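Local coordinates for Lin1840 protein (PDB 4ZOC) that probably hydrolyses terminal, non-reducing beta-D-glucosyl residues to release beta-D-glucose, as a family 3 glycoside hydrolase linked to beta-1,2-glucan metabolism, at residues 490-493 with 494-497; 479-482 with 483-486; 114-117 with 118-122; 420-423 with 424-428. The protein carries 2 engineered substitutions. All blocks are in the same frame, centred on the assembly; numbering follows the deposited sequence.

Contact 1: residues 490-493 with 494-497; sequences AKFV and QTLG
Phe492 and Leu496 meet at an oblique angle where helix 484-494 runs out, with the CD2 methyl of Leu496 lying over one face of the phenyl ring near CZ. The other methyl, CD1 of Leu496, comes to 4.1 Å from CE2 of Phe492, a loose apolar contact that suits a flat and a branched side chain. Thr495 turns back instead of outward. Its OG1 sits between its own backbone N and carbonyl carbon (chi1 75°), and from there it donates to Phe492 O at 2.7 Å, in the carbonyl plane. That carbonyl also takes a weak bond from Thr495 N. Leu496 N closes the last turn on Val493 O at 3.0 Å, and Gly497 follows with positive phi (81°), a conformation glycine adopts readily and which ends the type I turn begun at Gln494. On the solvent side a water donates to both Lys491 O and Gln494 OE1. Toward helix 444-456, Phe492 lies on Lys447 and Val450, Val493 on Val450 and Leu496 on Val454, while the buried Ala490 and Val493 rest on Leu462 and Val460 of strand 459-465.

Contact 2: residues 479-482 with 483-486; sequences TIRL and PEAQ
Arg481 and Glu484 form a salt bridge across the N-terminus of helix 484-494, in the loop-to-helix passage that follows strand 459-465 in the family 3 C-terminal domain; Pro483 holds the N-cap position. The arginine leaves the backbone with CG beside its own N, and CB, CG and CD run out as an aliphatic stem. A bend at chi3 (70°) then turns the head toward the helix. NE passes Glu484 OE1 at 3.7 Å without a bond, CZ comes equally near, and NH2 makes the link, donating to Glu484 OE1 at 2.9 Å in a nearly straight bond (165°). The acceptor uses its syn lone pair and lies in the guanidinium plane, and the carboxylate is turned only 19° from that plane. NH1 bridges to Glu511 and Glu514, and Tyr487 adds a cation-pi contact, so one arginine is shared by three acidic groups, whose charge it probably helps to balance.

Proline suits the N-cap because the N-H it lacks there costs the helix no bond, while Pro483 O accepts from Gln486 N. The side chain of Leu482 crosses that of Gln486 at about a right angle. The amide of Gln486 is held by Gly465 N at OE1 and by Tyr439 O at NE2, which fixes its rotation while CD1 of Leu482 rests 3.5 Å from Gln486 OE1.

Contact 3: residues 114-117 with 118-122; sequences TVRV and MAEVS
Both Arg116 and Glu120 send CG away from their backbone N (chi1 -171° in the arginine), and this shared torsion, together with their spacing of one turn along helix 112-128, sets the two chains side by side, pointing the same way. The glutamate continues extended, whereas the arginine bends at chi3 (70°), which swings its guanidinium toward the next turn. NH1 of Arg116 then donates to Glu120 OE2 at 2.9 Å. The acceptor lies at the edge of the guanidinium, close to its plane, but the nitrogen meets OE2 from above the carboxylate, whose plane is turned 68° from that of the guanidinium. The pair is therefore joined by a single bond, not a bidentate one. A water completes a ring instead: it accepts from Arg116 NH2 at 2.9 Å and donates to Glu120 OE1 at 2.6 Å. NH2 also bridges to Glu113, so the arginine is held between acids on the turns before and after it, and long charged chains suit this partly open side.

The buried side is largely apolar. Met118, bent at chi2 and chi3, fits its flexible thioether chain against Phe100, Leu106 and Met168, while small Ala119 lies against Tyr172 of helix 158-173. Val121 faces helix 361-374. Ser122 OG is turned back to Met118 O at 2.9 Å, so a buried hydroxyl is satisfied within its own helix, and that carbonyl also accepts Ser122 N. An i to i+4 salt bridge is a common feature of alpha helices; this helix follows strand 87-90 and precedes strand 133-134 of the TIM barrel, packed against helices 158-173 and 361-374.

Contact 4: residues 420-423 with 424-428; sequences NVET and GLREV
Helix 421-426 is the connection of a beta-alpha-beta unit between strands 393-397 and 432-436, and along it Glu422 and Arg426 form a salt bridge one turn apart. The arginine comes side-on: NE reaches Glu422 OE2 at 2.8 Å on the anti lone pair, and NH2 adds a second bond at 3.1 Å to the same OE2. Both bonds lie near the guanidinium plane, although carboxylate and guanidinium are turned 57° apart. Arg426 CG, anti to its carbonyl carbon (chi1 -72°), heads back toward the preceding turn, and the extended chain gives the reach.

Asn420 is the N-cap. Its OD1 takes Thr423 N at 2.9 Å and Thr423 OG1 at 2.7 Å, reached from opposite faces of its amide plane, and asparagine suits the place because its short side chain offers an acceptor where first-turn N-H groups have no carbonyl of a preceding turn. Gly424, with no side chain, fits a buried turn and donates to Asn420 O. On the buried side Val421 and Leu425 run side by side, CG1 of Val421 4.1 Å from CG of Leu425, and both pack on Leu395. Leu425 also meets Ala537 and Leu540 of helix 532-541, while Glu427 bridges to Arg534.

In the fold
Along the chain the order is contact 3, contact 4, contact 2 and contact 1. Contact 3 lies in the N-terminal TIM-barrel domain, on helix 112-128, while the other three belong to the C-terminal domain. Contacts 2 and 1 are the two ends of one helix, 484-494, with centres about 17 Å apart. Contact 4, on helix 421-426, is centred about 23 Å from contact 1 and 25 Å from contact 2; both helices flank the six-stranded mixed sheet. Contact 3 is about 25 Å from contact 4 and 33 Å from contact 2 between centres, and touches none of them. All four lie away from the glucose pocket, which draws Trp271 from the barrel and Trp409 and Glu473 from the C-terminal domain.

Contact 1: residues 490-493 with 494-497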
loop_
_atom_site.group_PDB
_atom_site.type_symbol
_atom_site.label_atom_id
_atom_site.label_comp_id
_atom_site.label_asym_id
_atom_site.label_seq_id
_atom_site.Cartn_x
_atom_site.Cartn_y
_atom_site.Cartn_z
ATOM N N ALA A 490 -1.279 -26.956 -16.523
ATOM C CA ALA A 490 -0.850 -26.257 -17.752
ATOM C C ALA A 490 0.565 -26.733 -18.177
ATOM O O ALA A 490 0.826 -26.945 -19.323
ATOM C CB ALA A 490 -0.869 -24.779 -17.482
ATOM N N LYS A 491 1.452 -26.910 -17.197
ATOM C CA LYS A 491 2.811 -27.437 -17.397
ATOM C C LYS A 491 2.752 -28.837 -17.989
ATOM O O LYS A 491 3.370 -29.074 -19.030
ATOM C CB LYS A 491 3.599 -27.430 -16.094
ATOM C CG LYS A 491 5.098 -27.785 -16.179
ATOM C CD LYS A 491 5.784 -27.583 -14.824
ATOM C CE LYS A 491 5.379 -28.649 -13.803
ATOM N NZ LYS A 491 6.346 -28.669 -12.661
ATOM N N PHE A 492 1.964 -29.718 -17.383
ATOM C CA PHE A 492 1.710 -31.040 -17.967
ATOM C C PHE A 492 1.182 -31.053 -19.390
ATOM O O PHE A 492 1.750 -31.729 -20.201
ATOM C CB PHE A 492 0.835 -31.871 -17.043
ATOM C CG PHE A 492 0.551 -33.229 -17.570
ATOM C CD1 PHE A 492 1.530 -34.226 -17.531
ATOM C CD2 PHE A 492 -0.696 -33.538 -18.044
ATOM C CE1 PHE A 492 1.248 -35.507 -18.030
ATOM C CE2 PHE A 492 -0.966 -34.804 -18.546
ATOM C CZ PHE A 492 0.005 -35.809 -18.503
ATOM N N VAL A 493 0.131 -30.283 -19.708
ATOM C CA VAL A 493 -0.468 -30.249 -21.028
ATOM C C VAL A 493 0.548 -29.753 -22.055
ATOM O O VAL A 493 0.572 -30.253 -23.192
ATOM C CB VAL A 493 -1.778 -29.384 -20.996
ATOM C CG1 VAL A 493 -2.217 -29.054 -22.365
ATOM C CG2 VAL A 493 -2.848 -30.175 -20.250
ATOM N N GLN A 494 1.438 -28.835 -21.652
ATOM C CA GLN A 494 2.439 -28.288 -22.579
ATOM C C GLN A 494 3.361 -29.421 -23.056
ATOM O O GLN A 494 3.860 -29.418 -24.170
ATOM C CB GLN A 494 3.243 -27.247 -21.851
ATOM C CG GLN A 494 4.105 -26.446 -22.789
ATOM C CD GLN A 494 5.387 -27.096 -23.127
ATOM O OE1 GLN A 494 5.933 -27.854 -22.324
ATOM N NE2 GLN A 494 5.904 -26.820 -24.380
ATOM N N THR A 495 3.580 -30.372 -22.210
ATOM C CA THR A 495 4.469 -31.496 -22.556
ATOM C C THR A 495 3.912 -32.411 -23.642
ATOM O O THR A 495 4.654 -33.164 -24.219
ATOM C CB THR A 495 4.896 -32.368 -21.379
ATOM O OG1 THR A 495 3.850 -33.243 -20.914
ATOM C CG2 THR A 495 5.531 -31.558 -20.251
ATOM N N LEU A 496 2.641 -32.321 -23.932
ATOM C CA LEU A 496 1.967 -33.324 -24.773
ATOM C C LEU A 496 2.113 -32.973 -26.252
ATOM O O LEU A 496 1.682 -33.691 -27.092
ATOM C CB LEU A 496 0.484 -33.520 -24.344
ATOM C CG LEU A 496 0.311 -33.844 -22.892
ATOM C CD1 LEU A 496 -1.166 -33.956 -22.525
ATOM C CD2 LEU A 496 1.042 -35.111 -22.423
ATOM N N GLY A 497 2.742 -31.883 -26.573
ATOM C CA GLY A 497 3.082 -31.602 -27.981
ATOM C C GLY A 497 2.033 -31.029 -28.892
ATOM O O GLY A 497 2.361 -30.779 -30.089
HETATM O O HOH W 1 5.743 -27.960 -19.596
#

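Contact 2: residues 479-482 with 483-486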
loop_
_atom_site.group_PDB
_atom_site.type_symbol
_atom_site.label_atom_id
_atom_site.label_comp_id
_atom_site.label_asym_id
_atom_site.label_seq_id
_atom_site.Cartn_x
_atom_site.Cartn_y
_atom_site.Cartn_z
ATOM N N THR A 479 -2.058 -14.103 -2.013
ATOM C CA THR A 479 -1.281 -14.402 -3.216
ATOM C C THR A 479 -2.240 -14.593 -4.374
ATOM O O THR A 479 -3.172 -15.436 -4.343
ATOM C CB THR A 479 -0.446 -15.668 -3.014
ATOM O OG1 THR A 479 0.393 -15.482 -1.849
ATOM C CG2 THR A 479 0.347 -16.024 -4.208
ATOM N N ILE A 480 -2.084 -13.749 -5.387
ATOM C CA ILE A 480 -3.047 -13.724 -6.484
ATOM C C ILE A 480 -2.677 -14.748 -7.584
ATOM O O ILE A 480 -2.354 -14.386 -8.754
ATOM C CB ILE A 480 -3.207 -12.295 -7.077
ATOM C CG1 ILE A 480 -1.869 -11.693 -7.461
ATOM C CG2 ILE A 480 -3.900 -11.415 -6.051
ATOM C CD1 ILE A 480 -1.990 -10.799 -8.672
ATOM N N ARG A 481 -2.792 -16.002 -7.181
ATOM C CA ARG A 481 -2.501 -17.162 -7.997
ATOM C C ARG A 481 -3.677 -18.123 -7.961
ATOM O O ARG A 481 -4.429 -18.143 -7.011
ATOM C CB ARG A 481 -1.215 -17.841 -7.509
ATOM C CG ARG A 481 0.048 -17.120 -7.867
ATOM C CD ARG A 481 1.224 -17.876 -7.327
ATOM N NE ARG A 481 1.491 -19.139 -8.003
ATOM C CZ ARG A 481 2.223 -19.249 -9.105
ATOM N NH1 ARG A 481 2.640 -18.182 -9.740
ATOM N NH2 ARG A 481 2.441 -20.447 -9.643
ATOM N N LEU A 482 -3.848 -18.880 -9.051
ATOM C CA LEU A 482 -4.717 -20.011 -9.042
ATOM C C LEU A 482 -4.109 -21.061 -8.160
ATOM O O LEU A 482 -2.921 -20.943 -7.761
ATOM C CB LEU A 482 -4.807 -20.587 -10.481
ATOM C CG LEU A 482 -5.439 -19.811 -11.619
ATOM C CD1 LEU A 482 -5.238 -20.510 -12.899
ATOM C CD2 LEU A 482 -6.897 -19.673 -11.364
ATOM N N PRO A 483 -4.885 -22.039 -7.760
ATOM C CA PRO A 483 -4.301 -23.211 -7.075
ATOM C C PRO A 483 -3.136 -23.767 -7.821
ATOM O O PRO A 483 -3.149 -23.812 -9.095
ATOM C CB PRO A 483 -5.461 -24.175 -6.955
ATOM C CG PRO A 483 -6.708 -23.347 -7.053
ATOM C CD PRO A 483 -6.355 -22.143 -7.898
ATOM N N GLU A 484 -2.071 -24.149 -7.119
ATOM C CA GLU A 484 -0.876 -24.581 -7.845
ATOM C C GLU A 484 -1.125 -25.795 -8.773
ATOM O O GLU A 484 -0.468 -25.923 -9.803
ATOM C CB GLU A 484 0.244 -24.836 -6.857
ATOM C CG GLU A 484 1.540 -25.173 -7.504
ATOM C CD GLU A 484 2.168 -24.046 -8.335
ATOM O OE1 GLU A 484 1.746 -22.826 -8.129
ATOM O OE2 GLU A 484 3.151 -24.443 -9.105
ATOM N N ALA A 485 -2.105 -26.653 -8.440
ATOM C CA ALA A 485 -2.508 -27.753 -9.305
ATOM C C ALA A 485 -2.880 -27.320 -10.708
ATOM O O ALA A 485 -2.670 -28.069 -11.660
ATOM C CB ALA A 485 -3.647 -28.518 -8.680
ATOM N N GLN A 486 -3.438 -26.109 -10.866
ATOM C CA GLN A 486 -3.757 -25.620 -12.182
ATOM C C GLN A 486 -2.530 -25.180 -12.985
ATOM O O GLN A 486 -2.470 -25.429 -14.161
ATOM C CB GLN A 486 -4.793 -24.491 -12.118
ATOM C CG GLN A 486 -6.102 -24.993 -11.482
ATOM C CD GLN A 486 -7.254 -24.037 -11.695
ATOM O OE1 GLN A 486 -7.336 -23.364 -12.722
ATOM N NE2 GLN A 486 -8.157 -23.962 -10.716
#

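Contact 3: residues 114-117 with 118-122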
loop_
_atom_site.group_PDB
_atom_site.type_symbol
_atom_site.label_atom_id
_atom_site.label_comp_id
_atom_site.label_asym_id
_atom_site.label_seq_id
_atom_site.Cartn_x
_atom_site.Cartn_y
_atom_site.Cartn_z
ATOM N N THR A 114 -22.754 -1.296 -24.160
ATOM C CA THR A 114 -22.818 -2.590 -23.524
ATOM C C THR A 114 -23.243 -2.483 -22.064
ATOM O O THR A 114 -24.061 -3.243 -21.601
ATOM C CB THR A 114 -21.496 -3.369 -23.664
ATOM O OG1 THR A 114 -21.251 -3.676 -25.034
ATOM C CG2 THR A 114 -21.371 -4.654 -22.822
ATOM N N VAL A 115 -22.590 -1.577 -21.311
ATOM C CA VAL A 115 -22.922 -1.399 -19.894
ATOM C C VAL A 115 -24.331 -0.846 -19.689
ATOM O O VAL A 115 -25.058 -1.319 -18.820
ATOM C CB VAL A 115 -21.828 -0.544 -19.251
ATOM C CG1 VAL A 115 -22.211 -0.169 -17.872
ATOM C CG2 VAL A 115 -20.509 -1.346 -19.373
ATOM N N ARG A 116 -24.753 0.107 -20.500
ATOM C CA ARG A 116 -26.131 0.571 -20.395
ATOM C C ARG A 116 -27.173 -0.531 -20.663
ATOM O O ARG A 116 -28.170 -0.657 -19.965
ATOM C CB ARG A 116 -26.331 1.736 -21.358
ATOM C CG ARG A 116 -27.682 2.476 -21.186
ATOM C CD ARG A 116 -28.038 3.349 -22.419
ATOM N NE ARG A 116 -28.366 2.491 -23.545
ATOM C CZ ARG A 116 -29.478 1.813 -23.693
ATOM N NH1 ARG A 116 -30.483 1.948 -22.799
ATOM N NH2 ARG A 116 -29.638 1.006 -24.737
ATOM N N VAL A 117 -26.952 -1.322 -21.709
ATOM C CA VAL A 117 -27.857 -2.420 -22.007
ATOM C C VAL A 117 -27.912 -3.446 -20.877
ATOM O O VAL A 117 -28.977 -3.922 -20.515
ATOM C CB VAL A 117 -27.480 -3.111 -23.338
ATOM C CG1 VAL A 117 -28.214 -4.443 -23.506
ATOM C CG2 VAL A 117 -27.759 -2.170 -24.505
ATOM N N MET A 118 -26.739 -3.779 -20.331
ATOM C CA MET A 118 -26.698 -4.651 -19.189
ATOM C C MET A 118 -27.633 -4.102 -18.104
ATOM O O MET A 118 -28.475 -4.842 -17.538
ATOM C CB MET A 118 -25.292 -4.837 -18.654
ATOM C CG MET A 118 -25.180 -5.731 -17.404
ATOM S SD MET A 118 -25.618 -5.041 -15.822
ATOM C CE MET A 118 -24.428 -3.779 -15.550
ATOM N N ALA A 119 -27.460 -2.825 -17.737
ATOM C CA ALA A 119 -28.272 -2.281 -16.653
ATOM C C ALA A 119 -29.769 -2.193 -17.014
ATOM O O ALA A 119 -30.643 -2.423 -16.173
ATOM C CB ALA A 119 -27.706 -0.955 -16.308
ATOM N N GLU A 120 -30.078 -1.855 -18.284
ATOM C CA GLU A 120 -31.475 -1.911 -18.728
ATOM C C GLU A 120 -32.155 -3.298 -18.589
ATOM O O GLU A 120 -33.281 -3.380 -18.074
ATOM C CB GLU A 120 -31.588 -1.346 -20.156
ATOM C CG GLU A 120 -33.035 -1.267 -20.653
ATOM C CD GLU A 120 -33.015 -0.534 -21.958
ATOM O OE1 GLU A 120 -32.881 -1.210 -22.948
ATOM O OE2 GLU A 120 -33.032 0.710 -21.995
ATOM N N VAL A 121 -31.478 -4.362 -19.035
ATOM C CA VAL A 121 -32.013 -5.693 -18.883
ATOM C C VAL A 121 -32.181 -6.063 -17.402
ATOM O O VAL A 121 -33.178 -6.646 -16.991
ATOM C CB VAL A 121 -31.197 -6.735 -19.641
ATOM C CG1 VAL A 121 -31.655 -8.130 -19.327
ATOM C CG2 VAL A 121 -31.235 -6.485 -21.129
ATOM N N SER A 122 -31.193 -5.734 -16.601
ATOM C CA SER A 122 -31.201 -6.004 -15.191
ATOM C C SER A 122 -32.458 -5.388 -14.578
ATOM O O SER A 122 -33.151 -6.034 -13.807
ATOM C CB SER A 122 -29.990 -5.358 -14.574
ATOM O OG SER A 122 -28.772 -6.048 -14.959
HETATM O O HOH W 2 -32.187 -0.248 -25.207
#

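Contact 4: residues 420-423 with 424-428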
loop_
_atom_site.group_PDB
_atom_site.type_symbol
_atom_site.label_atom_id
_atom_site.label_comp_id
_atom_site.label_asym_id
_atom_site.label_seq_id
_atom_site.Cartn_x
_atom_site.Cartn_y
_atom_site.Cartn_z
ATOM N N ASN A 420 -22.360 -24.028 -19.691
ATOM C CA ASN A 420 -20.960 -24.335 -19.380
ATOM C C ASN A 420 -20.078 -24.431 -20.632
ATOM O O ASN A 420 -20.551 -24.348 -21.805
ATOM C CB ASN A 420 -20.844 -25.499 -18.424
ATOM C CG ASN A 420 -21.137 -26.853 -19.086
ATOM O OD1 ASN A 420 -21.458 -26.915 -20.265
ATOM N ND2 ASN A 420 -20.939 -27.912 -18.355
ATOM N N VAL A 421 -18.758 -24.552 -20.426
ATOM C CA VAL A 421 -17.861 -24.547 -21.554
ATOM C C VAL A 421 -18.083 -25.758 -22.468
ATOM O O VAL A 421 -18.120 -25.573 -23.675
ATOM C CB VAL A 421 -16.415 -24.447 -21.106
ATOM C CG1 VAL A 421 -15.488 -24.472 -22.294
ATOM C CG2 VAL A 421 -16.233 -23.143 -20.328
ATOM N N GLU A 422 -18.206 -26.973 -21.899
ATOM C CA GLU A 422 -18.454 -28.140 -22.718
ATOM C C GLU A 422 -19.704 -27.959 -23.588
ATOM O O GLU A 422 -19.664 -28.165 -24.807
ATOM C CB GLU A 422 -18.598 -29.445 -21.893
ATOM C CG GLU A 422 -18.974 -30.628 -22.791
ATOM C CD GLU A 422 -19.105 -31.965 -22.051
ATOM O OE1 GLU A 422 -19.022 -31.992 -20.814
ATOM O OE2 GLU A 422 -19.228 -32.996 -22.750
ATOM N N THR A 423 -20.785 -27.515 -22.991
ATOM C CA THR A 423 -22.064 -27.391 -23.689
ATOM C C THR A 423 -21.945 -26.353 -24.801
ATOM O O THR A 423 -22.414 -26.574 -25.925
ATOM C CB THR A 423 -23.198 -27.081 -22.708
ATOM O OG1 THR A 423 -23.311 -28.152 -21.786
ATOM C CG2 THR A 423 -24.566 -26.869 -23.428
ATOM N N GLY A 424 -21.292 -25.240 -24.502
ATOM C CA GLY A 424 -21.076 -24.174 -25.486
ATOM C C GLY A 424 -20.225 -24.694 -26.658
ATOM O O GLY A 424 -20.578 -24.506 -27.839
ATOM N N LEU A 425 -19.155 -25.425 -26.372
ATOM C CA LEU A 425 -18.278 -25.876 -27.464
ATOM C C LEU A 425 -18.988 -26.899 -28.373
ATOM O O LEU A 425 -18.810 -26.884 -29.606
ATOM C CB LEU A 425 -16.958 -26.488 -26.891
ATOM C CG LEU A 425 -15.970 -25.566 -26.197
ATOM C CD1 LEU A 425 -14.610 -26.260 -26.137
ATOM C CD2 LEU A 425 -15.881 -24.253 -26.900
ATOM N N ARG A 426 -19.819 -27.748 -27.774
ATOM C CA ARG A 426 -20.447 -28.840 -28.559
ATOM C C ARG A 426 -21.544 -28.327 -29.447
ATOM O O ARG A 426 -21.911 -29.010 -30.405
ATOM C CB ARG A 426 -21.013 -29.925 -27.611
ATOM C CG ARG A 426 -19.951 -30.776 -26.912
ATOM C CD ARG A 426 -20.592 -31.993 -26.246
ATOM N NE ARG A 426 -19.571 -32.727 -25.519
ATOM C CZ ARG A 426 -18.693 -33.554 -26.043
ATOM N NH1 ARG A 426 -18.679 -33.801 -27.336
ATOM N NH2 ARG A 426 -17.815 -34.128 -25.249
ATOM N N GLU A 427 -22.059 -27.126 -29.193
ATOM C CA GLU A 427 -22.938 -26.472 -30.165
ATOM C C GLU A 427 -22.229 -26.080 -31.439
ATOM O O GLU A 427 -22.873 -25.823 -32.424
ATOM C CB GLU A 427 -23.570 -25.212 -29.568
ATOM C CG GLU A 427 -24.517 -25.504 -28.410
ATOM C CD GLU A 427 -25.187 -24.261 -27.824
ATOM O OE1 GLU A 427 -24.738 -23.060 -27.962
ATOM O OE2 GLU A 427 -26.201 -24.492 -27.166
ATOM N N VAL A 428 -20.908 -25.967 -31.407
ATOM C CA VAL A 428 -20.139 -25.293 -32.507
ATOM C C VAL A 428 -19.185 -26.282 -33.153
ATOM O O VAL A 428 -19.130 -26.387 -34.384
ATOM C CB VAL A 428 -19.391 -24.071 -31.950
ATOM C CG1 VAL A 428 -18.463 -23.485 -32.963
ATOM C CG2 VAL A 428 -20.401 -23.033 -31.456
#